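Local coordinates for putative ATP-grasp superfamily protein (Archaeoglobus fulgidus, PDB 3DF7) that is of unknown function but, as a putative member of the ATP-grasp superfamily, probably binds ATP and a metal ion, at residues A[113-118]-A[122-127]; A[232-235]-A[241-244]; A[4-9]-A[29-34]; A[73-78]-A[82-87]; A[249-254]-A[279-284]. One frame throughout, in Å; residues are numbered along the deposited sequence.

Contact 1. Residues A[113-118]-A[122-127]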
# COMPACT_ATOMS: atom_id res chain seq x y z
N GLU A 113 5.24 15.17 -8.73
CA GLU A 113 6.36 14.56 -9.44
C GLU A 113 5.85 13.31 -10.17
O GLU A 113 6.25 13.03 -11.30
CB GLU A 113 7.48 14.20 -8.47
CG GLU A 113 8.30 15.40 -7.99
CD GLU A 113 8.99 16.12 -9.14
OE1 GLU A 113 9.67 15.45 -9.94
OE2 GLU A 113 8.87 17.36 -9.24
N LEU A 114 4.97 12.56 -9.52
CA LEU A 114 4.44 11.35 -10.15
C LEU A 114 3.64 11.71 -11.39
O LEU A 114 3.71 11.03 -12.41
CB LEU A 114 3.56 10.56 -9.17
CG LEU A 114 2.97 9.26 -9.72
CD1 LEU A 114 4.09 8.36 -10.24
CD2 LEU A 114 2.17 8.56 -8.64
N TYR A 115 2.86 12.79 -11.30
CA TYR A 115 2.07 13.24 -12.44
C TYR A 115 2.97 13.51 -13.65
O TYR A 115 2.71 13.02 -14.76
CB TYR A 115 1.30 14.51 -12.07
CG TYR A 115 0.76 15.27 -13.27
CD1 TYR A 115 -0.21 14.71 -14.10
CD2 TYR A 115 1.24 16.54 -13.58
CE1 TYR A 115 -0.70 15.41 -15.21
CE2 TYR A 115 0.77 17.24 -14.68
CZ TYR A 115 -0.20 16.68 -15.49
OH TYR A 115 -0.66 17.38 -16.58
N LYS A 116 4.03 14.28 -13.45
CA LYS A 116 4.94 14.59 -14.55
C LYS A 116 5.64 13.34 -15.07
O LYS A 116 5.96 13.25 -16.26
CB LYS A 116 5.98 15.62 -14.10
CG LYS A 116 5.38 16.93 -13.62
CD LYS A 116 6.43 18.03 -13.44
CE LYS A 116 7.46 17.66 -12.39
NZ LYS A 116 8.47 18.74 -12.21
N LYS A 117 5.88 12.38 -14.19
CA LYS A 117 6.55 11.15 -14.58
C LYS A 117 5.65 10.27 -15.46
O LYS A 117 6.11 9.68 -16.44
CB LYS A 117 6.97 10.36 -13.34
CG LYS A 117 7.93 9.20 -13.62
CD LYS A 117 9.34 9.72 -13.88
CE LYS A 117 10.29 8.59 -14.23
NZ LYS A 117 9.97 7.98 -15.55
N LEU A 118 4.37 10.20 -15.11
CA LEU A 118 3.42 9.35 -15.84
C LEU A 118 2.64 9.93 -17.02
O LEU A 118 2.33 9.20 -17.97
CB LEU A 118 2.40 8.78 -14.85
CG LEU A 118 2.92 7.99 -13.65
CD1 LEU A 118 1.75 7.61 -12.75
CD2 LEU A 118 3.66 6.75 -14.13
N VAL A 122 1.03 6.98 -19.59
CA VAL A 122 -0.19 6.28 -19.22
C VAL A 122 -1.28 7.30 -18.91
O VAL A 122 -0.98 8.46 -18.59
CB VAL A 122 0.04 5.37 -17.99
CG1 VAL A 122 0.35 6.21 -16.77
CG2 VAL A 122 -1.17 4.48 -17.75
N GLN A 123 -2.54 6.89 -19.01
CA GLN A 123 -3.63 7.81 -18.75
C GLN A 123 -3.73 8.23 -17.29
O GLN A 123 -3.84 7.39 -16.40
CB GLN A 123 -4.96 7.19 -19.18
CG GLN A 123 -6.13 8.15 -19.04
CD GLN A 123 -6.03 9.32 -20.00
OE1 GLN A 123 -5.99 9.13 -21.22
NE2 GLN A 123 -5.99 10.53 -19.46
N VAL A 124 -3.67 9.54 -17.05
CA VAL A 124 -3.80 10.09 -15.70
C VAL A 124 -4.78 11.26 -15.77
O VAL A 124 -5.03 11.81 -16.84
CB VAL A 124 -2.44 10.61 -15.14
CG1 VAL A 124 -1.44 9.47 -15.05
CG2 VAL A 124 -1.91 11.74 -16.01
N PRO A 125 -5.36 11.64 -14.63
CA PRO A 125 -6.31 12.76 -14.67
C PRO A 125 -5.57 14.09 -14.77
O PRO A 125 -4.39 14.19 -14.42
CB PRO A 125 -7.07 12.60 -13.35
CG PRO A 125 -6.05 12.02 -12.44
CD PRO A 125 -5.33 11.00 -13.30
N GLN A 126 -6.25 15.12 -15.26
CA GLN A 126 -5.63 16.43 -15.36
C GLN A 126 -5.15 16.77 -13.95
O GLN A 126 -5.89 16.57 -12.98
CB GLN A 126 -6.64 17.48 -15.83
CG GLN A 126 -7.04 17.36 -17.28
CD GLN A 126 -7.90 18.53 -17.73
OE1 GLN A 126 -7.53 19.69 -17.53
NE2 GLN A 126 -9.04 18.24 -18.34
N THR A 127 -3.93 17.28 -13.84
CA THR A 127 -3.36 17.63 -12.55
C THR A 127 -2.65 18.98 -12.65
O THR A 127 -2.03 19.28 -13.67
CB THR A 127 -2.35 16.57 -12.08
OG1 THR A 127 -2.97 15.28 -12.11
CG2 THR A 127 -1.89 16.85 -10.65
O HOH W 1 -3.36 18.01 -16.75

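Contact 2. Residues A[232-235]-A[241-244]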
# COMPACT_ATOMS: atom_id res chain seq x y z
N VAL A 232 -1.23 -0.04 -7.25
CA VAL A 232 -1.56 1.06 -8.16
C VAL A 232 -3.04 1.39 -8.04
O VAL A 232 -3.89 0.53 -8.27
CB VAL A 232 -1.27 0.70 -9.63
CG1 VAL A 232 -1.61 1.88 -10.54
CG2 VAL A 232 0.19 0.30 -9.79
N ASP A 233 -3.35 2.63 -7.67
CA ASP A 233 -4.75 3.06 -7.54
C ASP A 233 -5.26 3.54 -8.89
O ASP A 233 -4.62 4.35 -9.56
CB ASP A 233 -4.89 4.18 -6.51
CG ASP A 233 -4.81 3.69 -5.08
OD1 ASP A 233 -4.86 2.46 -4.86
OD2 ASP A 233 -4.71 4.54 -4.17
N ILE A 234 -6.42 3.03 -9.27
CA ILE A 234 -7.03 3.36 -10.55
C ILE A 234 -8.53 3.60 -10.45
O ILE A 234 -9.21 3.01 -9.60
CB ILE A 234 -6.79 2.21 -11.57
CG1 ILE A 234 -5.36 2.28 -12.10
CG2 ILE A 234 -7.79 2.29 -12.72
CD1 ILE A 234 -4.95 1.08 -12.91
N VAL A 235 -9.04 4.48 -11.30
CA VAL A 235 -10.47 4.73 -11.37
C VAL A 235 -10.85 4.41 -12.81
O VAL A 235 -10.24 4.93 -13.74
CB VAL A 235 -10.85 6.19 -11.06
CG1 VAL A 235 -12.36 6.37 -11.23
CG2 VAL A 235 -10.44 6.55 -9.63
N TYR A 241 -7.79 5.14 -15.43
CA TYR A 241 -7.08 6.37 -15.10
C TYR A 241 -6.22 6.03 -13.88
O TYR A 241 -6.74 5.58 -12.86
CB TYR A 241 -8.06 7.48 -14.71
CG TYR A 241 -8.63 8.27 -15.86
CD1 TYR A 241 -8.14 9.54 -16.17
CD2 TYR A 241 -9.67 7.76 -16.64
CE1 TYR A 241 -8.68 10.28 -17.22
CE2 TYR A 241 -10.21 8.49 -17.69
CZ TYR A 241 -9.71 9.75 -17.97
OH TYR A 241 -10.24 10.48 -19.00
N VAL A 242 -4.91 6.23 -14.00
CA VAL A 242 -3.99 5.96 -12.90
C VAL A 242 -3.96 7.16 -11.97
O VAL A 242 -3.62 8.28 -12.38
CB VAL A 242 -2.57 5.66 -13.42
CG1 VAL A 242 -1.60 5.53 -12.26
CG2 VAL A 242 -2.58 4.37 -14.22
N ILE A 243 -4.32 6.93 -10.71
CA ILE A 243 -4.39 7.98 -9.71
C ILE A 243 -3.20 8.04 -8.76
O ILE A 243 -2.74 9.12 -8.38
CB ILE A 243 -5.65 7.80 -8.83
CG1 ILE A 243 -6.87 7.52 -9.71
CG2 ILE A 243 -5.87 9.04 -7.97
CD1 ILE A 243 -7.20 8.64 -10.68
N GLU A 244 -2.69 6.88 -8.36
CA GLU A 244 -1.60 6.85 -7.41
C GLU A 244 -0.82 5.54 -7.47
O GLU A 244 -1.34 4.52 -7.91
CB GLU A 244 -2.19 7.05 -6.01
CG GLU A 244 -1.22 6.94 -4.85
CD GLU A 244 -1.88 7.29 -3.52
OE1 GLU A 244 -2.45 8.39 -3.41
OE2 GLU A 244 -1.82 6.46 -2.59
O HOH W 2 -3.58 4.14 -1.89

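Contact 3. Residues A[4-9]-A[29-34]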
# COMPACT_ATOMS: atom_id res chain seq x y z
N LEU A 4 15.04 -11.39 7.92
CA LEU A 4 14.30 -10.29 7.31
C LEU A 4 13.89 -9.27 8.37
O LEU A 4 13.16 -9.60 9.31
CB LEU A 4 13.04 -10.79 6.60
CG LEU A 4 12.11 -9.66 6.11
CD1 LEU A 4 12.80 -8.85 5.02
CD2 LEU A 4 10.81 -10.26 5.57
N PHE A 5 14.39 -8.05 8.23
CA PHE A 5 14.00 -7.00 9.16
C PHE A 5 12.67 -6.49 8.64
O PHE A 5 12.60 -5.91 7.55
CB PHE A 5 15.02 -5.85 9.17
CG PHE A 5 14.56 -4.64 9.94
CD1 PHE A 5 14.24 -4.74 11.29
CD2 PHE A 5 14.42 -3.41 9.30
CE1 PHE A 5 13.79 -3.63 12.01
CE2 PHE A 5 13.97 -2.29 10.01
CZ PHE A 5 13.65 -2.40 11.36
N LEU A 6 11.61 -6.73 9.41
CA LEU A 6 10.26 -6.31 9.04
C LEU A 6 9.85 -5.14 9.93
O LEU A 6 9.89 -5.23 11.16
CB LEU A 6 9.27 -7.46 9.22
CG LEU A 6 7.81 -7.16 8.84
CD1 LEU A 6 7.76 -6.89 7.36
CD2 LEU A 6 6.90 -8.32 9.22
N PHE A 7 9.44 -4.04 9.30
CA PHE A 7 9.04 -2.84 10.04
C PHE A 7 7.84 -2.12 9.41
O PHE A 7 7.82 -1.87 8.21
CB PHE A 7 10.24 -1.88 10.08
CG PHE A 7 9.93 -0.53 10.69
CD1 PHE A 7 10.21 -0.27 12.03
CD2 PHE A 7 9.36 0.48 9.92
CE1 PHE A 7 9.93 0.98 12.59
CE2 PHE A 7 9.07 1.73 10.46
CZ PHE A 7 9.36 1.98 11.80
N GLU A 8 6.85 -1.81 10.24
CA GLU A 8 5.67 -1.06 9.78
C GLU A 8 5.55 0.11 10.76
O GLU A 8 5.60 -0.09 11.98
CB GLU A 8 4.42 -1.93 9.78
CG GLU A 8 3.20 -1.26 9.16
CD GLU A 8 2.53 -0.28 10.11
OE1 GLU A 8 2.34 -0.66 11.28
OE2 GLU A 8 2.18 0.84 9.68
N PHE A 9 5.39 1.32 10.23
CA PHE A 9 5.35 2.52 11.06
C PHE A 9 4.38 2.59 12.23
O PHE A 9 4.79 2.92 13.34
CB PHE A 9 5.15 3.75 10.18
CG PHE A 9 5.51 5.04 10.86
CD1 PHE A 9 6.83 5.31 11.22
CD2 PHE A 9 4.53 5.99 11.15
CE1 PHE A 9 7.18 6.50 11.86
CE2 PHE A 9 4.86 7.18 11.79
CZ PHE A 9 6.19 7.44 12.15
N LYS A 29 0.84 -7.51 10.74
CA LYS A 29 0.45 -8.85 11.15
C LYS A 29 0.44 -9.77 9.93
O LYS A 29 1.00 -10.87 9.96
CB LYS A 29 -0.95 -8.81 11.79
CG LYS A 29 -1.46 -10.17 12.28
CD LYS A 29 -2.92 -10.06 12.72
CE LYS A 29 -3.41 -11.34 13.38
NZ LYS A 29 -3.15 -12.55 12.54
N SER A 30 -0.18 -9.30 8.85
CA SER A 30 -0.27 -10.07 7.63
C SER A 30 1.11 -10.37 7.04
O SER A 30 1.37 -11.48 6.58
CB SER A 30 -1.13 -9.33 6.60
OG SER A 30 -1.17 -10.03 5.37
N ALA A 31 1.99 -9.37 7.05
CA ALA A 31 3.34 -9.53 6.53
C ALA A 31 4.16 -10.46 7.43
O ALA A 31 4.94 -11.29 6.94
CB ALA A 31 4.04 -8.17 6.42
N PHE A 32 3.98 -10.32 8.73
CA PHE A 32 4.69 -11.16 9.70
C PHE A 32 4.32 -12.64 9.48
O PHE A 32 5.20 -13.50 9.37
CB PHE A 32 4.32 -10.74 11.12
CG PHE A 32 5.05 -11.50 12.19
CD1 PHE A 32 6.31 -11.11 12.60
CD2 PHE A 32 4.47 -12.63 12.77
CE1 PHE A 32 7.01 -11.82 13.58
CE2 PHE A 32 5.16 -13.35 13.75
CZ PHE A 32 6.43 -12.95 14.15
N ASP A 33 3.02 -12.92 9.42
CA ASP A 33 2.54 -14.29 9.24
C ASP A 33 2.89 -14.88 7.88
O ASP A 33 2.98 -16.10 7.73
CB ASP A 33 1.03 -14.36 9.47
CG ASP A 33 0.64 -14.06 10.91
OD1 ASP A 33 1.46 -14.33 11.81
OD2 ASP A 33 -0.49 -13.59 11.13
N GLY A 34 3.09 -14.02 6.89
CA GLY A 34 3.42 -14.49 5.57
C GLY A 34 4.91 -14.72 5.39
O GLY A 34 5.34 -15.83 5.07

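Contact 4. Residues A[73-78]-A[82-87]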
# COMPACT_ATOMS: atom_id res chain seq x y z
N PHE A 73 15.33 -6.46 4.15
CA PHE A 73 14.40 -5.65 4.92
C PHE A 73 13.17 -5.33 4.09
O PHE A 73 13.20 -5.38 2.86
CB PHE A 73 15.06 -4.35 5.40
CG PHE A 73 15.26 -3.31 4.32
CD1 PHE A 73 14.22 -2.46 3.95
CD2 PHE A 73 16.49 -3.18 3.68
CE1 PHE A 73 14.40 -1.50 2.95
CE2 PHE A 73 16.68 -2.23 2.68
CZ PHE A 73 15.62 -1.38 2.31
N LEU A 74 12.09 -5.01 4.79
CA LEU A 74 10.83 -4.64 4.16
C LEU A 74 10.25 -3.58 5.07
O LEU A 74 9.90 -3.86 6.22
CB LEU A 74 9.87 -5.82 4.05
CG LEU A 74 8.54 -5.42 3.40
CD1 LEU A 74 8.80 -4.91 1.97
CD2 LEU A 74 7.58 -6.60 3.39
N ILE A 75 10.15 -2.36 4.55
CA ILE A 75 9.62 -1.25 5.32
C ILE A 75 8.26 -0.82 4.80
O ILE A 75 8.08 -0.56 3.61
CB ILE A 75 10.62 -0.07 5.32
CG1 ILE A 75 11.83 -0.44 6.19
CG2 ILE A 75 9.95 1.22 5.81
CD1 ILE A 75 12.96 0.56 6.18
N ILE A 76 7.29 -0.78 5.71
CA ILE A 76 5.94 -0.37 5.38
C ILE A 76 5.69 0.90 6.18
O ILE A 76 5.71 0.88 7.41
CB ILE A 76 4.90 -1.42 5.82
CG1 ILE A 76 5.27 -2.79 5.26
CG2 ILE A 76 3.53 -1.01 5.33
CD1 ILE A 76 4.58 -3.94 5.98
N ALA A 77 5.47 2.01 5.49
CA ALA A 77 5.23 3.27 6.18
C ALA A 77 4.53 4.26 5.26
O ALA A 77 4.60 4.14 4.04
CB ALA A 77 6.54 3.86 6.68
N PRO A 78 3.84 5.25 5.84
CA PRO A 78 3.15 6.23 5.00
C PRO A 78 4.13 7.07 4.17
O PRO A 78 5.26 7.32 4.59
CB PRO A 78 2.37 7.06 6.02
CG PRO A 78 3.14 6.90 7.30
CD PRO A 78 3.52 5.44 7.27
N PHE A 82 7.54 12.36 3.19
CA PHE A 82 8.70 11.57 2.78
C PHE A 82 9.21 10.60 3.84
O PHE A 82 10.39 10.28 3.88
CB PHE A 82 9.82 12.51 2.33
CG PHE A 82 9.50 13.28 1.08
CD1 PHE A 82 9.48 12.64 -0.15
CD2 PHE A 82 9.15 14.62 1.15
CE1 PHE A 82 9.12 13.33 -1.31
CE2 PHE A 82 8.78 15.32 -0.01
CZ PHE A 82 8.76 14.66 -1.24
N LEU A 83 8.30 10.13 4.69
CA LEU A 83 8.66 9.18 5.74
C LEU A 83 9.10 7.85 5.15
O LEU A 83 10.17 7.34 5.48
CB LEU A 83 7.47 8.97 6.68
CG LEU A 83 7.63 7.93 7.79
CD1 LEU A 83 8.79 8.32 8.71
CD2 LEU A 83 6.33 7.84 8.58
N LEU A 84 8.28 7.27 4.27
CA LEU A 84 8.62 6.01 3.65
C LEU A 84 9.96 6.16 2.93
O LEU A 84 10.82 5.28 2.99
CB LEU A 84 7.54 5.59 2.64
CG LEU A 84 7.85 4.31 1.85
CD1 LEU A 84 7.94 3.12 2.81
CD2 LEU A 84 6.76 4.06 0.81
N TYR A 85 10.13 7.29 2.26
CA TYR A 85 11.36 7.58 1.54
C TYR A 85 12.59 7.56 2.45
O TYR A 85 13.55 6.82 2.19
CB TYR A 85 11.26 8.95 0.85
CG TYR A 85 12.58 9.46 0.32
CD1 TYR A 85 13.13 8.94 -0.85
CD2 TYR A 85 13.30 10.43 1.01
CE1 TYR A 85 14.37 9.37 -1.32
CE2 TYR A 85 14.54 10.87 0.56
CZ TYR A 85 15.07 10.34 -0.61
OH TYR A 85 16.30 10.76 -1.05
N THR A 86 12.56 8.36 3.51
CA THR A 86 13.71 8.43 4.41
C THR A 86 14.03 7.12 5.11
O THR A 86 15.20 6.75 5.25
CB THR A 86 13.52 9.56 5.46
OG1 THR A 86 12.41 9.25 6.32
CG2 THR A 86 13.26 10.88 4.76
N LEU A 87 13.00 6.39 5.54
CA LEU A 87 13.21 5.12 6.21
C LEU A 87 13.85 4.12 5.26
O LEU A 87 14.79 3.41 5.64
CB LEU A 87 11.88 4.57 6.74
CG LEU A 87 11.26 5.36 7.89
CD1 LEU A 87 9.87 4.82 8.18
CD2 LEU A 87 12.14 5.26 9.13

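Contact 5. Residues A[249-254]-A[279-284]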
# COMPACT_ATOMS: atom_id res chain seq x y z
N LEU A 249 3.53 -2.18 0.65
CA LEU A 249 2.35 -3.02 0.86
C LEU A 249 1.15 -2.10 1.04
O LEU A 249 1.28 -0.99 1.55
CB LEU A 249 2.50 -3.86 2.12
CG LEU A 249 3.58 -4.95 2.13
CD1 LEU A 249 3.41 -5.80 3.38
CD2 LEU A 249 3.45 -5.81 0.89
N THR A 250 -0.02 -2.56 0.60
CA THR A 250 -1.25 -1.79 0.75
C THR A 250 -2.25 -2.69 1.48
O THR A 250 -2.12 -3.92 1.45
CB THR A 250 -1.83 -1.32 -0.62
OG1 THR A 250 -2.05 -2.45 -1.47
CG2 THR A 250 -0.86 -0.36 -1.30
N THR A 251 -3.22 -2.08 2.15
CA THR A 251 -4.20 -2.82 2.95
C THR A 251 -4.86 -4.07 2.34
O THR A 251 -5.05 -5.07 3.04
CB THR A 251 -5.29 -1.86 3.47
OG1 THR A 251 -4.67 -0.72 4.09
CG2 THR A 251 -6.18 -2.55 4.50
N PRO A 252 -5.21 -4.04 1.05
CA PRO A 252 -5.84 -5.22 0.44
C PRO A 252 -5.05 -6.52 0.62
O PRO A 252 -5.60 -7.62 0.51
CB PRO A 252 -5.97 -4.81 -1.03
CG PRO A 252 -6.19 -3.32 -0.95
CD PRO A 252 -5.15 -2.92 0.09
N VAL A 253 -3.76 -6.38 0.90
CA VAL A 253 -2.90 -7.54 1.10
C VAL A 253 -3.34 -8.42 2.27
O VAL A 253 -3.14 -9.63 2.26
CB VAL A 253 -1.42 -7.11 1.34
CG1 VAL A 253 -1.25 -6.56 2.76
CG2 VAL A 253 -0.50 -8.27 1.10
N VAL A 254 -3.95 -7.81 3.29
CA VAL A 254 -4.38 -8.57 4.45
C VAL A 254 -5.40 -9.65 4.10
O VAL A 254 -5.53 -10.64 4.81
CB VAL A 254 -4.97 -7.66 5.56
CG1 VAL A 254 -3.97 -6.56 5.90
CG2 VAL A 254 -6.30 -7.06 5.11
N GLN A 279 -13.38 -11.78 -0.52
CA GLN A 279 -13.40 -11.21 0.83
C GLN A 279 -13.70 -9.72 0.81
O GLN A 279 -13.44 -9.04 -0.18
CB GLN A 279 -12.02 -11.39 1.48
CG GLN A 279 -11.55 -12.82 1.59
CD GLN A 279 -12.43 -13.62 2.51
OE1 GLN A 279 -13.01 -14.63 2.13
NE2 GLN A 279 -12.54 -13.15 3.75
N MSE A 280 -14.25 -9.23 1.91
CA MSE A 280 -14.47 -7.80 2.05
C MSE A 280 -13.65 -7.36 3.25
O MSE A 280 -13.79 -7.90 4.34
CB MSE A 280 -15.94 -7.44 2.32
CG MSE A 280 -16.11 -5.94 2.64
SE MSE A 280 -17.92 -5.31 2.89
CE MSE A 280 -18.34 -4.89 1.03
N VAL A 281 -12.77 -6.39 3.03
CA VAL A 281 -11.96 -5.85 4.12
C VAL A 281 -12.64 -4.53 4.46
O VAL A 281 -12.97 -3.76 3.56
CB VAL A 281 -10.49 -5.57 3.67
CG1 VAL A 281 -9.70 -4.97 4.83
CG2 VAL A 281 -9.83 -6.86 3.21
N ARG A 282 -12.89 -4.26 5.73
CA ARG A 282 -13.52 -3.00 6.07
C ARG A 282 -13.08 -2.46 7.41
O ARG A 282 -12.82 -3.21 8.35
CB ARG A 282 -15.05 -3.11 6.03
CG ARG A 282 -15.65 -3.95 7.14
CD ARG A 282 -17.16 -4.13 6.95
NE ARG A 282 -17.72 -4.98 8.00
CZ ARG A 282 -18.93 -5.51 7.98
NH1 ARG A 282 -19.76 -5.30 6.96
NH2 ARG A 282 -19.32 -6.29 8.98
N LYS A 283 -12.99 -1.14 7.48
CA LYS A 283 -12.61 -0.46 8.70
C LYS A 283 -13.91 -0.12 9.40
O LYS A 283 -14.87 0.36 8.77
CB LYS A 283 -11.82 0.82 8.37
CG LYS A 283 -11.39 1.62 9.58
CD LYS A 283 -10.70 2.91 9.16
CE LYS A 283 -9.44 2.63 8.36
NZ LYS A 283 -8.73 3.88 7.98
N SER A 284 -13.96 -0.38 10.70
CA SER A 284 -15.17 -0.11 11.46
C SER A 284 -14.82 0.26 12.89
O SER A 284 -13.65 0.35 13.26
CB SER A 284 -16.07 -1.36 11.45
OG SER A 284 -15.36 -2.51 11.89

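Contact 1. Residues A[113-118]-A[122-127]
The C-terminal end of helix 111-118 meets the loop that leads into strand 127-128 of the ATP-grasp region. Leu118 O accepts Val122 N at 3.0 Å, with the donor nearly in line with the carbonyl (C=O...N 161°). This bond ties the returning chain to the last turn of the helix. Beside it, Leu118 CB rests on two methyl groups, Val122 CG1 at 3.8 Å and Val124 CG1 at 3.9 Å. Tyr115 makes the other half of the contact. Its chi1 of 164° swings CG away from the amide nitrogen and lays the ring along the loop. Thr127 CB sits over one face, 3.5 Å from the centroid of the Tyr115 ring, as a CH-pi contact. Val124 CG2 touches the ring edge near its plane, 3.9 Å from Tyr115 CD1. Thr127 OG1 donates to Pro125 O at 2.9 Å and also bonds Gln162 NE2, which fixes the rotation of the threonine above the ring. A water links Tyr115 OH (2.8 Å) to Thr127 N (3.1 Å). The chemistry is therefore mixed: a greasy centre is framed by one backbone bond and one water bridge, and the loop is held at both ends.

Contact 2. Residues A[232-235]-A[241-244]
Glu244 and Asp233 are opposite each other on hairpin 228-236/240-246. Glu244 CB lies 4.0 Å from Asp233 CB. From there the chain runs out fully extended (chi1 175°), beside the aspartate and pointing the same way. Glu244 CD comes within 4.0 Å of Asp233 OD2. At the tip, Glu244 OE2 is 3.8 Å from Asp233 OD2, and the two carboxylate planes are turned 36° apart. One water donates to both of these oxygens, at 2.6 Å to Asp233 OD2 and 3.0 Å to Glu244 OE2. The backbone beneath carries a classic beta bulge: Ile243 and Glu244 both face Asp233. Asp233 O takes Ile243 N at 2.8 Å and Glu244 N only weakly. Asp233 N in turn donates to Glu244 O. Beyond the bulge, Val235 and Tyr241 form a regular hydrogen-bonded pair, and Val235 CG2 packs on Ile243 CG1 at 3.7 Å. On the face of Val232, Ile234 and Val242, aliphatic groups meet each other and helix 206-220. Acidic residues on two adjacent strands, with Asn246 two residues on from Glu244, resemble the Asp, Glu and Asn set that holds metal ions in ATP-grasp enzymes. The pair is consistent with such a site; here a water bridges the two carboxylates.

Contact 3. Residues A[4-9]-A[29-34]
The CA atoms of Leu6 and Phe32 lie 7.4 Å apart, the closest CA pair between 4-9 and 29-34. Both segments belong to a beta-alpha-beta crossover: helix 18-35 carries the chain from strand 3-8 to its parallel neighbour, strand 40-42. No hydrogen bond joins the segments. The strand bonds to the strands next to it, the helix bonds within itself, and only side chains and the helix surface meet. Leu6 carries the contact from the strand. With chi1 at -179°, its CG stands opposite the amide nitrogen, and this sends the two methyl groups out of the sheet against the helix. CD1 and CD2 of Leu6 straddle the methyl of Ala31, each 4.0 Å from Ala31 CB. Beside the short Ala31 side chain, the leucine comes down to the helix backbone. Leu6 CD2 also touches Phe32 CB at 4.0 Å, and it meets the Phe32 ring at the edge, near the ring plane. Ile41 of strand 40-42 packs on both Leu6 and Phe32, so three elements share this patch. Leu74 lies against Leu6 as well. The contact is small, and its side-chain part is apolar. On the outward side of the helix, Lys29 and Asp33 form a salt bridge, and Asp33 has a second partner in Lys36. At the end of the strand, Glu8 caps the following short helix through Ala10 N and Thr11 N. Back in the apolar patch, the tightest approach is that of Leu6 CD2 to the backbone, 3.6 Å from Phe32 N and 3.6 Å from Phe32 CA.

Contact 4. Residues A[73-78]-A[82-87]
Pro78 and Leu83 meet closely where the chain turns from strand 72-76 into helix 83-92. Pro78 CG is 3.6 Å from Leu83 CD2, and the two side chains cross at a slant. Pro78 O reaches the first turn of the helix. It accepts a weak bond from Leu84 N at 3.0 Å, bent to 134° at the hydrogen, and it also touches Leu83 CB. Deeper in, Ile75 packs on Leu87: its CD1 lies over the backbone, 3.4 Å from Leu87 O, and its CG2 is 4.0 Å from Leu87 CB. The chi1 of Leu84, 176°, puts CD1 against the backbone carbonyls, 3.8 Å from Ile75 O. The methyl of Ala77 faces the same buried group. Leu87 CD1 touches Ala77 CB at 3.8 Å, but Leu83 CG comes only to 4.4 Å of it. Ile75, Ala77, Leu84 and Leu87 are thus the buried part, while Pro78 and Leu83 form a partly exposed side. An acetate ion, probably from the crystallisation liquor, lies about 4 Å from the side chain of Pro78. The contact is the first half of a beta-alpha-beta unit that continues into strand 96-97. Phe9 of helix 9-12 covers Ala77, Pro78 and Leu83, Phe7 of strand 3-8 touches Leu87, and Ile105 of helix 102-108 packs on Leu84.

Contact 5. Residues A[249-254]-A[279-284]
Lys283 NZ on strand 279-285 is gripped by two groups of helix 18-35: Glu23 OE2 in a salt bridge and Ser19 O in a hydrogen bond. The other oxygen of the same carboxylate, Glu23 OE1, bonds Thr251 OG1 on the loop. One glutamate therefore joins the loop and the strand through polar bonds, beside the apolar touch of Val254 and Thr251 on Val281. Val254 makes the main part of that touch. Its CG2 lies 4.0 Å from Val281 CG1 and 4.0 Å from Val281 CG2, so one methyl fits against the fork of the other valine. The two side chains meet at a slant. A chi1 of -54° at Val254 is what turns CG2 to this fork. Thr251 adds a lighter touch, with CG2 at 4.3 Å from Val281 CG1. The loop is bent here. Val254 N bonds back to Thr251 O at 3.0 Å, and Val253 N bonds to Thr250 O, also at 3.0 Å. These two backbone bonds, each to the residue three before, close the bend and bring Thr251 and Val254 to the same valine. Ala26 and Ser30 of helix 18-35 pack on Val254, and Ile301 of strand 297-303 covers it too. No hydrogen bond runs directly between the two segments. Valine methyls give no directional hold. The direct touch is undirected valine packing, and directional bonds between loop and strand run through Glu23.

In the fold
All five contacts are largely buried, but at different depths. Contact 1 lies farthest out, its centre about 19 Å from that of the chain, with Tyr115 and Val124 partly exposed. Contacts 4 and 5 lie nearer, at about 11 and 10 Å. Contacts 3 and 4 share the parallel sheet, and both set aliphatic side chains against a helix; contact 4 adds one weak backbone bond. Contacts 1 and 2 touch through Gln123 O and Val242 N, which hangs the loop of contact 1 on an edge strand of the large antiparallel sheet. Contact 2 is the one built on strand pairing. Contact 5 reaches that same sheet and bridges the two regions, since Leu249 packs on Ala31 of contact 3 and Ile76 of contact 4.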